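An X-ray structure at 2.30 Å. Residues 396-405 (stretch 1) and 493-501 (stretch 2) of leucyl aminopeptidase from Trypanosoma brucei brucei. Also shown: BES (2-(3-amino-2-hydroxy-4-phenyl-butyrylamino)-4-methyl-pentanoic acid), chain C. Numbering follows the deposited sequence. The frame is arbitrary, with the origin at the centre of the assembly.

Stretch 1 396-405: VIDMATLTGA
Stretch 2 493-501: HVDLAYPVF

Residues 396-400 form a strand, as do 493-495. The two run parallel, with axes 14° apart and 4.8 Å at closest approach. D398 pairs with H493, M399 with V494 and A400 with D495, at CA-CA distances of 5.0, 4.7 and 5.2 Å. Three backbone hydrogen bonds set this register: V494 N to D398 O (2.8 Å), A400 N to V494 O (3.0 Å) and L496 N to A400 O (2.8 Å). Beyond the strands, stretch 1 turns through T401 (phi/psi -81/72) and L402 (-93/-42), and T403 (-138/143) caps the following helix. In stretch 2, residues 497-500 have helical angles, and a type I turn spans Y498 to F501. T401 CA lies 3.6 Å from A497 CA, and A497 CB lies 3.3 Å from T403 O.

D398, A400, H493 and D495 share one face of the sheet. D398 (chi1 p) accepts a hydrogen bond at OD1 from H493 ND1 (2.6 Å); H493 is t, and OD1 lies at its ring edge. L402 CD2 packs 3.5 Å from H493 CE1.

D495 (chi1 t, chi2 -25°) serves the loop. Its OD1 accepts L402 N (3.1 Å) and, weakly, T403 N (3.5 Å). Its OD2 accepts T403 OG1 (2.6 Å), with T403 in p. The buried carboxylate thus binds L402 N, T403 OG1 and, weakly, T403 N.

M399 and V494 occupy the other face. M399 (m, t, chi3 102°) places CG 4.1 Å from V494 CB and CE 4.0 Å from L496 CD2. L496 (p, p) also brings CD1 to 3.6 Å from T401 CG2. These apolar side chains are buried.

One water bridges G404 O and Y498 OH, 2.7 Å from each. G404 N donates to BES O4 (3.1 Å), and A497 CB lies 3.9 Å from BES C8. The contact buries 666 Å² in total.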

ATOM      1  N   VAL G 396      32.831  -0.997  25.867  1.00 26.69           N
ATOM      2  CA  VAL G 396      32.480  -1.492  24.526  1.00 26.48           C
ATOM      3  C   VAL G 396      31.660  -0.419  23.828  1.00 27.47           C
ATOM      4  O   VAL G 396      30.675   0.070  24.375  1.00 26.27           O
ATOM      5  CB  VAL G 396      31.662  -2.767  24.550  1.00 26.76           C
ATOM      6  CG1 VAL G 396      31.210  -3.154  23.145  1.00 27.78           C
ATOM      7  CG2 VAL G 396      32.464  -3.891  25.132  1.00 27.98           C
ATOM      8  N   ILE G 397      32.107  -0.048  22.632  1.00 27.31           N
ATOM      9  CA  ILE G 397      31.388   0.914  21.810  1.00 26.73           C
ATOM     10  C   ILE G 397      31.015   0.233  20.525  1.00 27.69           C
ATOM     11  O   ILE G 397      31.892  -0.214  19.767  1.00 28.01           O
ATOM     12  CB  ILE G 397      32.213   2.156  21.459  1.00 27.04           C
ATOM     13  CG1 ILE G 397      32.721   2.847  22.715  1.00 26.85           C
ATOM     14  CG2 ILE G 397      31.384   3.144  20.633  1.00 26.58           C
ATOM     15  CD1 ILE G 397      33.707   3.961  22.426  1.00 26.77           C
ATOM     16  N   ASP G 398      29.723   0.118  20.281  1.00 27.18           N
ATOM     17  CA  ASP G 398      29.294  -0.371  18.964  1.00 27.75           C
ATOM     18  C   ASP G 398      28.675   0.803  18.202  1.00 27.44           C
ATOM     19  O   ASP G 398      28.005   1.648  18.787  1.00 27.43           O
ATOM     20  CB  ASP G 398      28.379  -1.589  19.058  1.00 28.58           C
ATOM     21  CG  ASP G 398      26.939  -1.228  19.367  1.00 28.60           C
ATOM     22  OD1 ASP G 398      26.275  -0.691  18.463  1.00 28.42           O
ATOM     23  OD2 ASP G 398      26.534  -1.429  20.526  1.00 27.95           O
ATOM     24  N   MET G 399      28.966   0.846  16.922  1.00 26.39           N
ATOM     25  CA  MET G 399      28.465   1.888  16.040  1.00 26.85           C
ATOM     26  C   MET G 399      27.812   1.241  14.837  1.00 26.24           C
ATOM     27  O   MET G 399      28.379   0.354  14.227  1.00 25.37           O
ATOM     28  CB  MET G 399      29.566   2.840  15.564  1.00 27.58           C
ATOM     29  CG  MET G 399      30.327   3.498  16.714  1.00 28.87           C
ATOM     30  SD  MET G 399      31.554   4.683  16.165  1.00 29.93           S
ATOM     31  CE  MET G 399      30.717   6.210  16.453  1.00 30.45           C
ATOM     32  N   ALA G 400      26.615   1.713  14.512  1.00 25.32           N
ATOM     33  CA  ALA G 400      25.781   1.046  13.494  1.00 25.16           C
ATOM     34  C   ALA G 400      24.732   1.943  12.911  1.00 23.78           C
ATOM     35  O   ALA G 400      24.099   2.721  13.603  1.00 22.55           O
ATOM     36  CB  ALA G 400      25.132  -0.163  14.101  1.00 25.04           C
ATOM     37  N   THR G 401      24.561   1.807  11.618  1.00 24.06           N
ATOM     38  CA  THR G 401      23.431   2.441  10.894  1.00 24.65           C
ATOM     39  C   THR G 401      22.187   1.566  11.076  1.00 23.86           C
ATOM     40  O   THR G 401      21.777   0.838  10.186  1.00 26.35           O
ATOM     41  CB  THR G 401      23.754   2.608   9.411  1.00 24.65           C
ATOM     42  OG1 THR G 401      24.286   1.372   8.907  1.00 24.18           O
ATOM     43  CG2 THR G 401      24.785   3.690   9.236  1.00 24.58           C
ATOM     44  N   LEU G 402      21.651   1.583  12.265  1.00 23.36           N
ATOM     45  CA  LEU G 402      20.863   0.450  12.724  1.00 24.44           C
ATOM     46  C   LEU G 402      19.338   0.532  12.484  1.00 24.83           C
ATOM     47  O   LEU G 402      18.744  -0.484  12.164  1.00 25.75           O
ATOM     48  CB  LEU G 402      21.145   0.116  14.202  1.00 24.43           C
ATOM     49  CG  LEU G 402      20.752  -1.302  14.636  1.00 25.37           C
ATOM     50  CD1 LEU G 402      21.451  -2.373  13.805  1.00 25.70           C
ATOM     51  CD2 LEU G 402      21.054  -1.505  16.100  1.00 25.66           C
ATOM     52  N   THR G 403      18.733   1.685  12.714  1.00 24.46           N
ATOM     53  CA  THR G 403      17.278   1.788  12.671  1.00 25.67           C
ATOM     54  C   THR G 403      16.808   3.032  11.965  1.00 26.38           C
ATOM     55  O   THR G 403      17.358   4.112  12.169  1.00 26.15           O
ATOM     56  CB  THR G 403      16.627   1.774  14.081  1.00 26.65           C
ATOM     57  OG1 THR G 403      16.996   2.951  14.803  1.00 28.74           O
ATOM     58  CG2 THR G 403      17.030   0.559  14.900  1.00 26.58           C
ATOM     59  N   GLY G 404      15.713   2.896  11.218  1.00 25.84           N
ATOM     60  CA  GLY G 404      14.943   4.046  10.750  1.00 24.67           C
ATOM     61  C   GLY G 404      14.357   4.860  11.916  1.00 24.81           C
ATOM     62  O   GLY G 404      14.261   6.083  11.866  1.00 25.18           O
ATOM     63  N   ALA G 405      14.031   4.183  12.994  1.00 23.97           N
ATOM     64  CA  ALA G 405      13.592   4.840  14.235  1.00 24.48           C
ATOM     65  C   ALA G 405      14.565   5.930  14.733  1.00 24.13           C
ATOM     66  O   ALA G 405      14.152   6.923  15.304  1.00 22.53           O
ATOM     67  CB  ALA G 405      13.380   3.800  15.349  1.00 24.75           C
ATOM     68  N   HIS G 493      26.077   2.064  22.819  1.00 25.62           N
ATOM     69  CA  HIS G 493      25.530   1.743  21.517  1.00 25.13           C
ATOM     70  C   HIS G 493      25.202   3.039  20.792  1.00 24.74           C
ATOM     71  O   HIS G 493      24.445   3.853  21.279  1.00 25.91           O
ATOM     72  CB  HIS G 493      24.298   0.861  21.648  1.00 25.95           C
ATOM     73  CG  HIS G 493      23.495   0.761  20.382  1.00 26.82           C
ATOM     74  ND1 HIS G 493      24.003   0.242  19.214  1.00 26.65           N
ATOM     75  CD2 HIS G 493      22.241   1.171  20.092  1.00 27.34           C
ATOM     76  CE1 HIS G 493      23.100   0.328  18.261  1.00 26.90           C
ATOM     77  NE2 HIS G 493      22.013   0.872  18.775  1.00 27.42           N
ATOM     78  N   VAL G 494      25.813   3.213  19.650  1.00 25.05           N
ATOM     79  CA  VAL G 494      25.658   4.419  18.816  1.00 25.66           C
ATOM     80  C   VAL G 494      24.906   4.081  17.514  1.00 26.15           C
ATOM     81  O   VAL G 494      25.405   3.371  16.650  1.00 26.36           O
ATOM     82  CB  VAL G 494      27.000   5.056  18.434  1.00 25.44           C
ATOM     83  CG1 VAL G 494      26.799   6.399  17.747  1.00 24.97           C
ATOM     84  CG2 VAL G 494      27.856   5.242  19.659  1.00 25.29           C
ATOM     85  N   ASP G 495      23.682   4.574  17.425  1.00 25.77           N
ATOM     86  CA  ASP G 495      22.843   4.368  16.245  1.00 24.81           C
ATOM     87  C   ASP G 495      23.028   5.607  15.401  1.00 24.22           C
ATOM     88  O   ASP G 495      22.550   6.690  15.736  1.00 26.82           O
ATOM     89  CB  ASP G 495      21.374   4.160  16.614  1.00 24.22           C
ATOM     90  CG  ASP G 495      20.540   3.629  15.439  1.00 24.73           C
ATOM     91  OD1 ASP G 495      20.928   3.851  14.273  1.00 23.20           O
ATOM     92  OD2 ASP G 495      19.482   3.009  15.698  1.00 25.13           O
ATOM     93  N   LEU G 496      23.739   5.449  14.314  1.00 23.84           N
ATOM     94  CA  LEU G 496      24.065   6.590  13.421  1.00 24.96           C
ATOM     95  C   LEU G 496      23.540   6.422  11.984  1.00 23.29           C
ATOM     96  O   LEU G 496      24.138   6.858  11.015  1.00 21.26           O
ATOM     97  CB  LEU G 496      25.569   6.885  13.418  1.00 25.73           C
ATOM     98  CG  LEU G 496      26.535   5.706  13.491  1.00 25.87           C
ATOM     99  CD1 LEU G 496      26.408   4.791  12.293  1.00 26.87           C
ATOM    100  CD2 LEU G 496      27.950   6.241  13.573  1.00 26.32           C
ATOM    101  N   ALA G 497      22.368   5.827  11.911  1.00 23.42           N
ATOM    102  CA  ALA G 497      21.687   5.566  10.620  1.00 24.27           C
ATOM    103  C   ALA G 497      21.695   6.774   9.701  1.00 23.98           C
ATOM    104  O   ALA G 497      22.051   6.691   8.547  1.00 24.54           O
ATOM    105  CB  ALA G 497      20.263   5.061  10.844  1.00 23.84           C
ATOM    106  N   TYR G 498      21.290   7.901  10.234  1.00 25.12           N
ATOM    107  CA  TYR G 498      21.162   9.144   9.441  1.00 26.16           C
ATOM    108  C   TYR G 498      22.362  10.121   9.454  1.00 26.11           C
ATOM    109  O   TYR G 498      22.664  10.716   8.433  1.00 26.42           O
ATOM    110  CB  TYR G 498      19.864   9.875   9.779  1.00 26.60           C
ATOM    111  CG  TYR G 498      18.645   9.151   9.262  1.00 26.60           C
ATOM    112  CD1 TYR G 498      18.056   8.139  10.001  1.00 26.58           C
ATOM    113  CD2 TYR G 498      18.105   9.466   8.017  1.00 27.19           C
ATOM    114  CE1 TYR G 498      16.955   7.462   9.527  1.00 27.23           C
ATOM    115  CE2 TYR G 498      17.000   8.804   7.539  1.00 27.22           C
ATOM    116  CZ  TYR G 498      16.432   7.799   8.301  1.00 27.90           C
ATOM    117  OH  TYR G 498      15.337   7.119   7.812  1.00 30.17           O
ATOM    118  N   PRO G 499      23.060  10.255  10.581  1.00 25.27           N
ATOM    119  CA  PRO G 499      24.151  11.199  10.572  1.00 25.51           C
ATOM    120  C   PRO G 499      25.325  10.882   9.635  1.00 25.34           C
ATOM    121  O   PRO G 499      26.143  11.746   9.364  1.00 24.01           O
ATOM    122  CB  PRO G 499      24.607  11.184  12.032  1.00 25.96           C
ATOM    123  CG  PRO G 499      23.350  10.923  12.797  1.00 26.13           C
ATOM    124  CD  PRO G 499      22.638   9.921  11.947  1.00 26.07           C
ATOM    125  N   VAL G 500      25.409   9.631   9.191  1.00 25.14           N
ATOM    126  CA  VAL G 500      26.473   9.220   8.264  1.00 24.52           C
ATOM    127  C   VAL G 500      26.334   9.750   6.845  1.00 24.55           C
ATOM    128  O   VAL G 500      27.214   9.556   6.022  1.00 24.19           O
ATOM    129  CB  VAL G 500      26.685   7.706   8.199  1.00 24.72           C
ATOM    130  CG1 VAL G 500      27.082   7.193   9.563  1.00 25.18           C
ATOM    131  CG2 VAL G 500      25.473   6.977   7.641  1.00 24.14           C
ATOM    132  N   PHE G 501      25.225  10.391   6.545  1.00 25.77           N
ATOM    133  CA  PHE G 501      24.997  10.904   5.179  1.00 25.51           C
ATOM    134  C   PHE G 501      24.121  12.158   5.152  1.00 24.33           C
ATOM    135  O   PHE G 501      23.407  12.452   6.070  1.00 22.55           O
ATOM    136  CB  PHE G 501      24.422   9.818   4.245  1.00 26.45           C
ATOM    137  CG  PHE G 501      22.937   9.564   4.416  1.00 27.23           C
ATOM    138  CD1 PHE G 501      22.466   8.729   5.404  1.00 27.37           C
ATOM    139  CD2 PHE G 501      22.011  10.193   3.580  1.00 28.39           C
ATOM    140  CE1 PHE G 501      21.108   8.535   5.592  1.00 27.67           C
ATOM    141  CE2 PHE G 501      20.649   9.993   3.759  1.00 28.25           C
ATOM    142  CZ  PHE G 501      20.198   9.151   4.760  1.00 28.11           C
TER
HETATM  143  N2  BES C 604      20.265  -0.715   7.783  1.00 35.92           N
HETATM  144  C1  BES C 604      18.861  -0.553   8.157  1.00 39.43           C
HETATM  145  C6  BES C 604      18.584   0.738   8.966  1.00 39.14           C
HETATM  146  C7  BES C 604      18.413   2.020   8.198  1.00 39.03           C
HETATM  147  C8  BES C 604      19.514   2.772   7.814  1.00 40.10           C
HETATM  148  C12 BES C 604      17.146   2.507   7.907  1.00 40.82           C
HETATM  149  C9  BES C 604      19.355   3.965   7.114  1.00 39.64           C
HETATM  150  C11 BES C 604      16.981   3.707   7.198  1.00 39.97           C
HETATM  151  C10 BES C 604      18.084   4.435   6.793  1.00 39.53           C
HETATM  152  C2  BES C 604      18.475  -1.821   8.949  1.00 41.88           C
HETATM  153  O2  BES C 604      19.221  -3.017   8.566  1.00 40.28           O
HETATM  154  C3  BES C 604      17.025  -2.101   8.686  1.00 44.86           C
HETATM  155  O3  BES C 604      16.821  -2.820   7.679  1.00 44.29           O
HETATM  156  N1  BES C 604      16.193  -1.579   9.602  1.00 43.62           N
HETATM  157  C4  BES C 604      14.765  -1.699   9.597  1.00 48.69           C
HETATM  158  C13 BES C 604      14.296  -2.907  10.401  1.00 48.50           C
HETATM  159  C14 BES C 604      12.850  -3.327  10.139  1.00 49.29           C
HETATM  160  C15 BES C 604      12.399  -3.407   8.686  1.00 48.09           C
HETATM  161  C16 BES C 604      12.612  -4.696  10.728  1.00 51.66           C
HETATM  162  C5  BES C 604      14.128  -0.497  10.205  1.00 49.18           C
HETATM  163  O1  BES C 604      13.112  -0.060   9.665  1.00 54.68           O
HETATM  164  O4  BES C 604      14.612   0.015  11.219  1.00 49.61           O
HETATM  165  O   HOH W   1      13.321   6.993   9.537  1.00 38.79           O